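Local coordinates for zinc-binding protein TroA (Treponema pallidum, PDB 1K0F) that binds zinc with high affinity and specificity and hands it to the membrane permease of an ABC transporter for import into the cytoplasm, at residues 34-38 with 189-193; 101-105 with 245-249; 163-169 with 181-187; 199-203 with 226-230; 211-215 with 270-275. Residues are numbered along the deposited sequence.

Contact 1: residues 34-38 with 189-193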
# COMPACT_ATOMS: atom_id res chain seq x y z
N VAL A 34 0.78 -9.46 -4.85
CA VAL A 34 1.07 -10.09 -3.56
C VAL A 34 0.45 -9.42 -2.31
O VAL A 34 0.76 -8.27 -1.98
CB VAL A 34 2.59 -10.22 -3.34
CG1 VAL A 34 2.90 -10.55 -1.88
CG2 VAL A 34 3.15 -11.28 -4.26
N ASP A 35 -0.40 -10.16 -1.61
CA ASP A 35 -1.05 -9.66 -0.41
C ASP A 35 -0.17 -9.92 0.79
O ASP A 35 -0.03 -11.06 1.23
CB ASP A 35 -2.39 -10.35 -0.19
CG ASP A 35 -3.13 -9.80 1.02
OD1 ASP A 35 -2.47 -9.24 1.92
OD2 ASP A 35 -4.37 -9.94 1.07
N PRO A 36 0.41 -8.86 1.36
CA PRO A 36 1.28 -8.96 2.53
C PRO A 36 0.60 -9.57 3.75
O PRO A 36 1.25 -10.28 4.54
CB PRO A 36 1.73 -7.52 2.77
CG PRO A 36 1.41 -6.79 1.52
CD PRO A 36 0.24 -7.47 0.91
N HIS A 37 -0.69 -9.30 3.91
CA HIS A 37 -1.48 -9.82 5.03
C HIS A 37 -1.29 -11.32 5.15
O HIS A 37 -0.74 -11.83 6.13
CB HIS A 37 -2.97 -9.53 4.83
CG HIS A 37 -3.29 -8.10 4.55
ND1 HIS A 37 -2.94 -7.08 5.40
CD2 HIS A 37 -3.95 -7.51 3.52
CE1 HIS A 37 -3.37 -5.92 4.91
NE2 HIS A 37 -3.99 -6.16 3.77
N LEU A 38 -1.75 -12.03 4.14
CA LEU A 38 -1.68 -13.48 4.13
C LEU A 38 -0.42 -14.01 3.45
O LEU A 38 -0.45 -15.07 2.82
CB LEU A 38 -2.92 -14.02 3.44
CG LEU A 38 -4.15 -13.15 3.74
CD1 LEU A 38 -4.97 -12.95 2.48
CD2 LEU A 38 -4.98 -13.82 4.83
N SER A 189 -8.27 -6.22 6.74
CA SER A 189 -7.55 -7.48 6.62
C SER A 189 -8.30 -8.46 5.72
O SER A 189 -9.53 -8.57 5.78
CB SER A 189 -7.33 -8.12 7.99
OG SER A 189 -6.64 -9.35 7.89
N THR A 190 -7.54 -9.17 4.88
CA THR A 190 -8.10 -10.16 3.95
C THR A 190 -8.14 -11.52 4.61
O THR A 190 -8.44 -12.53 3.97
CB THR A 190 -7.25 -10.27 2.69
OG1 THR A 190 -5.89 -9.96 3.00
CG2 THR A 190 -7.76 -9.31 1.63
N ALA A 191 -7.82 -11.54 5.91
CA ALA A 191 -7.83 -12.76 6.70
C ALA A 191 -9.26 -12.96 7.19
O ALA A 191 -9.51 -13.59 8.22
CB ALA A 191 -6.88 -12.62 7.89
N SER A 192 -10.20 -12.39 6.43
CA SER A 192 -11.62 -12.47 6.74
C SER A 192 -12.38 -11.97 5.51
O SER A 192 -12.28 -10.79 5.14
CB SER A 192 -11.95 -11.59 7.95
OG SER A 192 -10.93 -11.67 8.94
N GLU A 193 -13.13 -12.87 4.88
CA GLU A 193 -13.91 -12.52 3.70
C GLU A 193 -15.07 -11.61 4.08
O GLU A 193 -15.21 -11.22 5.24
CB GLU A 193 -14.43 -13.79 3.04
CG GLU A 193 -13.36 -14.84 2.82
CD GLU A 193 -12.44 -14.48 1.67
OE1 GLU A 193 -11.26 -14.88 1.70
OE2 GLU A 193 -12.89 -13.81 0.72
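A small, mixed polar and apolar contact between two irregular loops bridges the cleft between the N- and C-terminal lobes beside the zinc site. Segment 34-38 follows strand 25-28 and precedes helix 43-51, whereas 189-193 runs between strand 181-184 and helix 196-208. The backbones stay apart: the CA atoms of H37 and S189 are 6.7 Å from each other, as are those of L38 and A191, so side chains do the work. T190 is central. Its OG1 donates a very short hydrogen bond to D35, with OG1 to OD2 at 2.5 Å, and the same OG1 lies 3.2 Å from CD2 of H37 and 3.2 Å from CD1 of L38. Beside it, CD2 of L38 meets CB of A191 at 3.8 Å, a small apolar patch on the solvent-exposed side. The 189-193 loop is shaped by an ST turn in which N of A191 donates to OG of S189 at 3.2 Å. H37 is an experimentally established zinc ligand; here, in the metal-free protein, its ring meets those of H168 and H102, and its ND1 makes a weak hydrogen bond to L62. One short hydroxyl-to-carboxylate bond, flanked by a modest apolar touch, thus spans the cleft directly next to a metal ligand, a join consistent with the closed conformation of this zinc-free form.

Contact 2: residues 101-105 with 245-249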
# COMPACT_ATOMS: atom_id res chain seq x y z
N PRO A 101 -2.70 -0.03 8.76
CA PRO A 101 -1.31 -0.09 8.28
C PRO A 101 -1.05 0.43 6.87
O PRO A 101 0.10 0.48 6.44
CB PRO A 101 -0.97 -1.57 8.40
CG PRO A 101 -2.29 -2.29 8.31
CD PRO A 101 -3.40 -1.31 8.56
N HIS A 102 -2.11 0.83 6.17
CA HIS A 102 -1.97 1.31 4.80
C HIS A 102 -1.62 2.78 4.70
O HIS A 102 -2.25 3.53 3.96
CB HIS A 102 -3.25 1.02 4.05
CG HIS A 102 -3.69 -0.41 4.16
ND1 HIS A 102 -4.45 -0.87 5.21
CD2 HIS A 102 -3.45 -1.48 3.36
CE1 HIS A 102 -4.65 -2.17 5.06
NE2 HIS A 102 -4.06 -2.56 3.95
N VAL A 103 -0.60 3.17 5.44
CA VAL A 103 -0.13 4.55 5.48
C VAL A 103 0.55 5.04 4.21
O VAL A 103 0.72 6.24 4.00
CB VAL A 103 0.82 4.75 6.67
CG1 VAL A 103 0.09 4.49 7.98
CG2 VAL A 103 2.00 3.80 6.53
N TRP A 104 0.96 4.11 3.35
CA TRP A 104 1.61 4.49 2.12
C TRP A 104 0.60 5.11 1.17
O TRP A 104 0.91 5.34 -0.00
CB TRP A 104 2.23 3.28 1.45
CG TRP A 104 1.23 2.21 1.24
CD1 TRP A 104 0.30 2.15 0.25
CD2 TRP A 104 1.04 1.06 2.06
NE1 TRP A 104 -0.48 1.02 0.41
CE2 TRP A 104 -0.04 0.34 1.51
CE3 TRP A 104 1.67 0.57 3.21
CZ2 TRP A 104 -0.50 -0.85 2.07
CZ3 TRP A 104 1.21 -0.61 3.77
CH2 TRP A 104 0.13 -1.31 3.19
N PHE A 105 -0.61 5.35 1.66
CA PHE A 105 -1.63 5.95 0.82
C PHE A 105 -1.82 7.41 1.19
O PHE A 105 -2.64 8.11 0.60
CB PHE A 105 -2.93 5.17 0.89
CG PHE A 105 -3.01 4.05 -0.11
CD1 PHE A 105 -2.46 4.20 -1.37
CD2 PHE A 105 -3.58 2.83 0.23
CE1 PHE A 105 -2.48 3.15 -2.29
CE2 PHE A 105 -3.61 1.78 -0.67
CZ PHE A 105 -3.06 1.93 -1.94
N LEU A 245 -6.99 -1.58 -8.88
CA LEU A 245 -6.16 -0.71 -8.09
C LEU A 245 -5.06 -1.47 -7.36
O LEU A 245 -5.13 -2.69 -7.19
CB LEU A 245 -7.03 0.06 -7.10
CG LEU A 245 -8.16 0.87 -7.76
CD1 LEU A 245 -8.82 1.76 -6.72
CD2 LEU A 245 -7.61 1.70 -8.90
N PHE A 246 -4.03 -0.72 -6.97
CA PHE A 246 -2.92 -1.30 -6.24
C PHE A 246 -3.22 -1.05 -4.78
O PHE A 246 -3.27 0.09 -4.35
CB PHE A 246 -1.62 -0.61 -6.61
CG PHE A 246 -1.15 -0.93 -7.99
CD1 PHE A 246 -0.73 -2.21 -8.31
CD2 PHE A 246 -1.19 0.03 -8.98
CE1 PHE A 246 -0.38 -2.54 -9.59
CE2 PHE A 246 -0.84 -0.28 -10.27
CZ PHE A 246 -0.44 -1.57 -10.59
N SER A 247 -3.44 -2.12 -4.03
CA SER A 247 -3.74 -1.95 -2.62
C SER A 247 -2.46 -2.09 -1.81
O SER A 247 -1.85 -1.09 -1.42
CB SER A 247 -4.76 -2.98 -2.16
OG SER A 247 -4.79 -4.10 -3.01
N ASP A 248 -2.06 -3.33 -1.54
CA ASP A 248 -0.85 -3.56 -0.77
C ASP A 248 0.34 -3.84 -1.66
O ASP A 248 1.49 -3.76 -1.21
CB ASP A 248 -1.04 -4.74 0.19
CG ASP A 248 -2.43 -4.78 0.82
OD1 ASP A 248 -2.94 -3.71 1.23
OD2 ASP A 248 -3.00 -5.89 0.91
N ALA A 249 0.07 -4.16 -2.93
CA ALA A 249 1.13 -4.49 -3.88
C ALA A 249 1.27 -3.51 -5.05
O ALA A 249 0.29 -2.90 -5.48
CB ALA A 249 0.91 -5.90 -4.43
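W104 lays the edge of its indole against the backbone of S247, and its NE1 donates a hydrogen bond to O of S247 at 3.1 Å. Close to the plane of the same ring, OD1 of D248 lies 3.9 Å from CZ2 of W104. The edge of the F105 ring meets O of F246, CZ to O 3.0 Å, and CZ of F105 is also 3.3 Å from O of S247. The carbonyl oxygen of S247 therefore takes the indole hydrogen bond and has CZ of F105 close by as well. H102 sits at the centre of an inverse gamma turn, closed by a weak hydrogen bond from N of V103 to O of P101 (3.0 Å). From there its ring points at D248, with CD2 of H102 3.1 Å from OD1 of D248. Both residues are zinc ligands by experiment; H37 and H168 complete the set, here without metal. The far nitrogen of H102, ND1, is hydrogen-bonded to D100, and OG of S247 to S219 and E217, so a polar network surrounds the empty site. The contact is buried near the centre of the chain. F105 stacks on F171 and reaches F174 of helix 172-178 and N267 of helix 260-273, while L245, at the end of strand 240-245, packs on T270 and I271 of helix 260-273 and on L164 and T166 of strand 163-166.

Contact 3: residues 163-169 with 181-187; sequences VLVTAHD and EVKGLQG
Strands 163-166 and 181-184 are extended and run parallel, their axes 14° apart and 4.2 Å at closest approach, in the register V163-E181, L164-V182, V165-K183, T166-G184; the chain leaves beta phi/psi at A167 (-47/-54) and L185 (-61/-30) to turn a corner, after which H168 pairs with Q186. Backbone donors meet acceptors in turn: L164 N–E181 O (2.4 Å, very short), K183 N–L164 O (2.7 Å), T166 N–K183 O (2.7 Å), L185 N–T166 O (2.8 Å), Q186 N–A167 O (2.7 Å, weak), D169 N–Q186 O (2.6 Å) and D169 N–G187 O (3.3 Å, weak). OE2 of E181 makes salt bridges to R209 and to NZ of K183, OE2 to NZ 3.3 Å. H168 (chi1 p), a zinc ligand by experiment, hydrogen-bonds E217 through ND1 and, weakly, D248 through NE2. These are the two strands of a parallel beta-alpha-beta unit whose connecting helix, 172-178, covers the L164 and V182 face; helix 196-208 covers the V163, V165 and K183 face, and strand 213-217 bonds to V165.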
# COMPACT_ATOMS: atom_id res chain seq x y z
N VAL A 163 -16.79 8.96 -3.69
CA VAL A 163 -17.13 7.78 -2.90
C VAL A 163 -16.48 6.58 -3.58
O VAL A 163 -16.91 6.15 -4.64
CB VAL A 163 -18.65 7.53 -2.87
CG1 VAL A 163 -18.95 6.26 -2.11
CG2 VAL A 163 -19.36 8.72 -2.23
N LEU A 164 -15.42 6.04 -2.98
CA LEU A 164 -14.74 4.90 -3.57
C LEU A 164 -14.96 3.58 -2.83
O LEU A 164 -14.75 3.49 -1.62
CB LEU A 164 -13.24 5.17 -3.70
CG LEU A 164 -12.27 3.98 -3.82
CD1 LEU A 164 -12.13 3.54 -5.27
CD2 LEU A 164 -10.92 4.40 -3.25
N VAL A 165 -15.40 2.57 -3.57
CA VAL A 165 -15.62 1.26 -2.99
C VAL A 165 -14.61 0.36 -3.70
O VAL A 165 -14.55 0.31 -4.93
CB VAL A 165 -17.06 0.77 -3.24
CG1 VAL A 165 -17.22 -0.65 -2.74
CG2 VAL A 165 -18.06 1.68 -2.54
N THR A 166 -13.82 -0.35 -2.91
CA THR A 166 -12.79 -1.23 -3.46
C THR A 166 -12.79 -2.62 -2.85
O THR A 166 -13.58 -2.92 -1.96
CB THR A 166 -11.41 -0.61 -3.23
OG1 THR A 166 -11.38 -0.04 -1.92
CG2 THR A 166 -11.13 0.47 -4.27
N ALA A 167 -11.89 -3.47 -3.35
CA ALA A 167 -11.74 -4.85 -2.89
C ALA A 167 -11.70 -4.99 -1.36
O ALA A 167 -12.47 -5.78 -0.79
CB ALA A 167 -10.48 -5.45 -3.50
N HIS A 168 -10.80 -4.26 -0.69
CA HIS A 168 -10.69 -4.30 0.77
C HIS A 168 -10.37 -2.93 1.40
O HIS A 168 -9.91 -2.03 0.71
CB HIS A 168 -9.68 -5.39 1.21
CG HIS A 168 -8.24 -4.97 1.21
ND1 HIS A 168 -7.60 -4.53 0.07
CD2 HIS A 168 -7.31 -5.00 2.18
CE1 HIS A 168 -6.32 -4.31 0.35
NE2 HIS A 168 -6.12 -4.59 1.62
N ASP A 169 -10.64 -2.79 2.70
CA ASP A 169 -10.43 -1.54 3.45
C ASP A 169 -8.97 -1.12 3.52
O ASP A 169 -8.37 -1.12 4.60
CB ASP A 169 -10.96 -1.71 4.89
CG ASP A 169 -11.89 -0.57 5.31
OD1 ASP A 169 -12.12 0.35 4.49
OD2 ASP A 169 -12.38 -0.61 6.47
N GLU A 181 -15.04 9.03 0.08
CA GLU A 181 -15.89 8.18 0.88
C GLU A 181 -15.48 6.78 0.45
O GLU A 181 -15.89 6.30 -0.60
CB GLU A 181 -17.37 8.44 0.56
CG GLU A 181 -18.31 7.43 1.17
CD GLU A 181 -19.49 8.07 1.85
OE1 GLU A 181 -19.38 9.26 2.25
OE2 GLU A 181 -20.53 7.39 2.00
N VAL A 182 -14.65 6.14 1.25
CA VAL A 182 -14.20 4.81 0.89
C VAL A 182 -14.95 3.70 1.60
O VAL A 182 -15.46 3.87 2.70
CB VAL A 182 -12.71 4.66 1.15
CG1 VAL A 182 -11.94 5.60 0.24
CG2 VAL A 182 -12.40 4.95 2.61
N LYS A 183 -15.01 2.56 0.93
CA LYS A 183 -15.67 1.38 1.46
C LYS A 183 -14.96 0.24 0.77
O LYS A 183 -14.52 0.39 -0.37
CB LYS A 183 -17.14 1.38 1.07
CG LYS A 183 -17.97 2.50 1.70
CD LYS A 183 -18.73 2.01 2.93
CE LYS A 183 -19.71 3.03 3.47
NZ LYS A 183 -19.75 4.27 2.62
N GLY A 184 -14.84 -0.89 1.44
CA GLY A 184 -14.16 -2.03 0.84
C GLY A 184 -14.91 -3.32 1.08
O GLY A 184 -15.45 -3.53 2.16
N LEU A 185 -14.95 -4.18 0.07
CA LEU A 185 -15.64 -5.46 0.19
C LEU A 185 -15.01 -6.30 1.30
O LEU A 185 -15.69 -7.10 1.94
CB LEU A 185 -15.61 -6.21 -1.14
CG LEU A 185 -16.68 -7.29 -1.33
CD1 LEU A 185 -18.05 -6.64 -1.30
CD2 LEU A 185 -16.46 -8.01 -2.64
N GLN A 186 -13.72 -6.13 1.53
CA GLN A 186 -13.03 -6.87 2.59
C GLN A 186 -12.52 -5.85 3.60
O GLN A 186 -12.25 -4.71 3.24
CB GLN A 186 -11.88 -7.68 2.00
CG GLN A 186 -12.27 -9.08 1.61
CD GLN A 186 -11.12 -10.05 1.75
OE1 GLN A 186 -10.83 -10.53 2.85
NE2 GLN A 186 -10.46 -10.37 0.64
N GLY A 187 -12.40 -6.25 4.86
CA GLY A 187 -11.94 -5.32 5.88
C GLY A 187 -10.49 -4.92 5.73
O GLY A 187 -9.86 -5.22 4.72

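Contact 4: residues 199-203 with 226-230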
# COMPACT_ATOMS: atom_id res chain seq x y z
N MET A 199 -21.76 -7.90 1.68
CA MET A 199 -21.77 -7.60 0.24
C MET A 199 -23.11 -7.03 -0.16
O MET A 199 -23.20 -6.08 -0.94
CB MET A 199 -21.50 -8.86 -0.59
CG MET A 199 -21.69 -8.65 -2.09
SD MET A 199 -21.18 -10.06 -3.09
CE MET A 199 -19.46 -10.28 -2.57
N GLN A 200 -24.17 -7.65 0.35
CA GLN A 200 -25.53 -7.23 0.10
C GLN A 200 -25.66 -5.73 0.30
O GLN A 200 -26.02 -4.99 -0.61
CB GLN A 200 -26.47 -7.95 1.07
CG GLN A 200 -27.67 -8.56 0.43
CD GLN A 200 -27.30 -9.70 -0.48
OE1 GLN A 200 -27.24 -9.55 -1.70
NE2 GLN A 200 -27.06 -10.86 0.12
N GLU A 201 -25.36 -5.30 1.52
CA GLU A 201 -25.44 -3.89 1.88
C GLU A 201 -24.62 -3.04 0.92
O GLU A 201 -25.13 -2.10 0.32
CB GLU A 201 -24.95 -3.69 3.32
CG GLU A 201 -25.56 -4.68 4.30
CD GLU A 201 -25.47 -4.23 5.75
OE1 GLU A 201 -26.51 -3.79 6.30
OE2 GLU A 201 -24.37 -4.32 6.34
N LEU A 202 -23.35 -3.39 0.76
CA LEU A 202 -22.48 -2.65 -0.13
C LEU A 202 -23.05 -2.59 -1.54
O LEU A 202 -22.96 -1.57 -2.21
CB LEU A 202 -21.10 -3.29 -0.16
CG LEU A 202 -20.03 -2.42 -0.83
CD1 LEU A 202 -20.11 -1.01 -0.26
CD2 LEU A 202 -18.66 -3.02 -0.59
N ALA A 203 -23.64 -3.70 -1.98
CA ALA A 203 -24.22 -3.76 -3.31
C ALA A 203 -25.29 -2.67 -3.44
O ALA A 203 -25.23 -1.83 -4.33
CB ALA A 203 -24.83 -5.13 -3.55
N GLU A 226 -16.17 -8.46 -8.61
CA GLU A 226 -17.03 -8.70 -9.77
C GLU A 226 -18.35 -9.29 -9.30
O GLU A 226 -19.36 -9.17 -9.99
CB GLU A 226 -16.37 -9.69 -10.73
CG GLU A 226 -15.01 -9.28 -11.18
CD GLU A 226 -14.72 -9.76 -12.58
OE1 GLU A 226 -15.19 -10.86 -12.96
OE2 GLU A 226 -14.01 -9.04 -13.32
N ALA A 227 -18.32 -9.95 -8.15
CA ALA A 227 -19.52 -10.56 -7.59
C ALA A 227 -20.36 -9.45 -7.00
O ALA A 227 -21.59 -9.47 -7.06
CB ALA A 227 -19.14 -11.56 -6.52
N LEU A 228 -19.69 -8.48 -6.41
CA LEU A 228 -20.37 -7.34 -5.82
C LEU A 228 -20.98 -6.63 -7.00
O LEU A 228 -22.13 -6.22 -6.97
CB LEU A 228 -19.38 -6.43 -5.11
CG LEU A 228 -19.82 -5.00 -4.81
CD1 LEU A 228 -21.24 -4.97 -4.24
CD2 LEU A 228 -18.83 -4.38 -3.82
N ARG A 229 -20.20 -6.50 -8.07
CA ARG A 229 -20.65 -5.84 -9.28
C ARG A 229 -21.99 -6.42 -9.75
O ARG A 229 -22.91 -5.67 -10.10
CB ARG A 229 -19.60 -6.00 -10.38
CG ARG A 229 -19.62 -4.89 -11.41
CD ARG A 229 -20.43 -5.28 -12.62
NE ARG A 229 -20.44 -6.73 -12.83
CZ ARG A 229 -19.33 -7.46 -12.96
NH1 ARG A 229 -18.14 -6.89 -12.89
NH2 ARG A 229 -19.42 -8.77 -13.15
N ASP A 230 -22.10 -7.75 -9.75
CA ASP A 230 -23.33 -8.44 -10.17
C ASP A 230 -24.44 -8.21 -9.16
O ASP A 230 -25.61 -8.10 -9.53
CB ASP A 230 -23.08 -9.92 -10.29
CG ASP A 230 -22.00 -10.23 -11.26
OD1 ASP A 230 -21.68 -9.33 -12.07
OD2 ASP A 230 -21.47 -11.36 -11.20
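M199 opens the contact on helix 196-208 with an extended side chain, chi1 and chi2 both t, that carries its sulphur across to helix 225-233. SD of M199 rests 3.9 Å from CA of L228 and 4.0 Å from C of A227, its CE meets CB of A227 at 4.2 Å, and further back its CG is 4.3 Å from CD1 of L228. Q200 and E201 lie off the interface. One turn on from M199, L202 turns toward the partner helix and puts its CD2 3.5 Å from CD2 of L228. A203 then brings the backbones closest: its CA is 5.8 Å from CA of L228 and only 3.3 Å from CD1 of L228, which also touches CB of A203 at 3.7 Å. Small A203 thus lets the leucine seat directly against the helix, and L228 gives up far more surface to the contact than any other residue. The segment axes cross at -60° and approach to 9.4 Å. In the C-terminal lobe, helix 196-208 connects strand 181-184 to strand 213-217, and helix 225-233 connects that strand to 240-245; L185 touches M199, L202 and L228 alike. No hydrogen bond crosses between the segments, and R229 pairs with D230 inside its own helix, NH2 to OD1 at 2.6 Å, so the contact between these two segments is apolar, made by aliphatic groups and the thioether of M199.

Contact 5: residues 211-215 with 270-275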
# COMPACT_ATOMS: atom_id res chain seq x y z
N LEU A 211 -22.96 4.40 -7.99
CA LEU A 211 -21.54 4.58 -8.30
C LEU A 211 -21.17 4.25 -9.74
O LEU A 211 -21.38 3.13 -10.21
CB LEU A 211 -20.68 3.71 -7.38
CG LEU A 211 -20.71 3.91 -5.86
CD1 LEU A 211 -19.38 3.47 -5.28
CD2 LEU A 211 -20.98 5.38 -5.52
N PRO A 212 -20.58 5.22 -10.45
CA PRO A 212 -20.21 4.93 -11.84
C PRO A 212 -19.27 3.74 -11.87
O PRO A 212 -19.30 2.95 -12.79
CB PRO A 212 -19.53 6.21 -12.32
CG PRO A 212 -19.15 6.93 -11.07
CD PRO A 212 -20.19 6.58 -10.05
N ALA A 213 -18.44 3.61 -10.84
CA ALA A 213 -17.51 2.50 -10.81
C ALA A 213 -16.98 2.10 -9.44
O ALA A 213 -16.88 2.90 -8.53
CB ALA A 213 -16.32 2.81 -11.74
N ILE A 214 -16.67 0.81 -9.33
CA ILE A 214 -16.09 0.22 -8.13
C ILE A 214 -14.76 -0.30 -8.67
O ILE A 214 -14.59 -0.41 -9.88
CB ILE A 214 -16.97 -0.95 -7.60
CG1 ILE A 214 -17.36 -1.91 -8.73
CG2 ILE A 214 -18.23 -0.40 -6.94
CD1 ILE A 214 -17.84 -3.25 -8.24
N PHE A 215 -13.80 -0.62 -7.80
CA PHE A 215 -12.51 -1.08 -8.28
C PHE A 215 -11.99 -2.42 -7.79
O PHE A 215 -12.27 -2.86 -6.68
CB PHE A 215 -11.45 -0.03 -7.99
CG PHE A 215 -11.75 1.30 -8.60
CD1 PHE A 215 -12.83 2.05 -8.16
CD2 PHE A 215 -10.99 1.78 -9.66
CE1 PHE A 215 -13.16 3.26 -8.77
CE2 PHE A 215 -11.31 2.99 -10.28
CZ PHE A 215 -12.40 3.73 -9.83
N THR A 270 -6.77 6.11 -12.42
CA THR A 270 -7.84 5.14 -12.60
C THR A 270 -9.14 5.48 -11.88
O THR A 270 -10.22 5.41 -12.47
CB THR A 270 -7.38 3.75 -12.14
OG1 THR A 270 -6.38 3.27 -13.03
CG2 THR A 270 -8.55 2.77 -12.10
N ILE A 271 -9.02 5.87 -10.62
CA ILE A 271 -10.19 6.18 -9.80
C ILE A 271 -11.00 7.38 -10.28
O ILE A 271 -12.14 7.22 -10.73
CB ILE A 271 -9.80 6.37 -8.33
CG1 ILE A 271 -9.35 5.04 -7.73
CG2 ILE A 271 -11.00 6.91 -7.53
CD1 ILE A 271 -8.78 5.16 -6.36
N VAL A 272 -10.42 8.57 -10.17
CA VAL A 272 -11.12 9.77 -10.61
C VAL A 272 -11.60 9.56 -12.05
O VAL A 272 -12.75 9.84 -12.38
CB VAL A 272 -10.21 11.04 -10.54
CG1 VAL A 272 -9.81 11.31 -9.10
CG2 VAL A 272 -8.98 10.87 -11.40
N ALA A 273 -10.73 9.03 -12.91
CA ALA A 273 -11.11 8.77 -14.28
C ALA A 273 -12.41 7.99 -14.22
O ALA A 273 -13.46 8.46 -14.68
CB ALA A 273 -10.04 7.95 -14.98
N ALA A 274 -12.35 6.81 -13.62
CA ALA A 274 -13.51 5.94 -13.51
C ALA A 274 -14.62 6.51 -12.63
O ALA A 274 -15.61 5.83 -12.38
CB ALA A 274 -13.09 4.59 -12.97
N LEU A 275 -14.49 7.75 -12.18
CA LEU A 275 -15.52 8.31 -11.31
C LEU A 275 -16.12 9.67 -11.68
O LEU A 275 -17.19 10.02 -11.18
CB LEU A 275 -14.99 8.37 -9.87
CG LEU A 275 -15.01 7.09 -9.02
CD1 LEU A 275 -14.89 7.47 -7.55
CD2 LEU A 275 -16.28 6.31 -9.27
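The ring of F215 is the large bump here, pushed into a hollow lined by T270, I271, A274 and L275. Its tip is tightly held: CZ of F215 lies 3.3 Å from CA of I271 and 3.3 Å from CB of A274, while CE2 of F215 meets CG2 of T270 at 3.3 Å. I271 covers one face of the ring, its CG1 4.0 Å from the F215 centroid and 18° off the normal, a CH-pi contact. At the ring edge, CE1 of F215 is 4.3 Å from CG of L275. Strand 213-217 belongs to the parallel beta structure of the C-terminal alpha/beta lobe, and helix 260-273, the last of the chain, covers the side to which A213 and F215 point; I214 faces away, toward I206 of helix 196-208. Where the helix ends, smaller pieces fit together. CB of A213 nestles beside A274, 3.2 Å from its O and 3.9 Å from its CB. L275, just past the helix, fills the space next to the strand's entry: its CD2 is 3.4 Å from CG of P212 and 3.5 Å from O of A213. L245 of strand 240-245 also touches F215, T270 and I271.

Overall arrangement
From the N terminus, segment 34-38 opens contact 1 and 101-105 opens contact 2, both from the N-terminal lobe. Once helix 129-156 has led into the C-terminal lobe, contact 3 closes a short beta-alpha-beta loop at 181-187, within the spans of contacts 1 and 2. Contact 1 then closes at 189-193, crossing contact 2. Helix 196-208 opens contact 4 and strand 213-217 contact 5; contact 4 closes first, lying wholly within contact 2. Contact 2 closes at 245-249 and last, at 270-275, contact 5, which crosses both 2 and 4. Contacts 1 and 2 join the lobes and, with contact 3, gather the zinc ligands; contacts 3, 4 and 5 knit strands and helices of the C-terminal lobe.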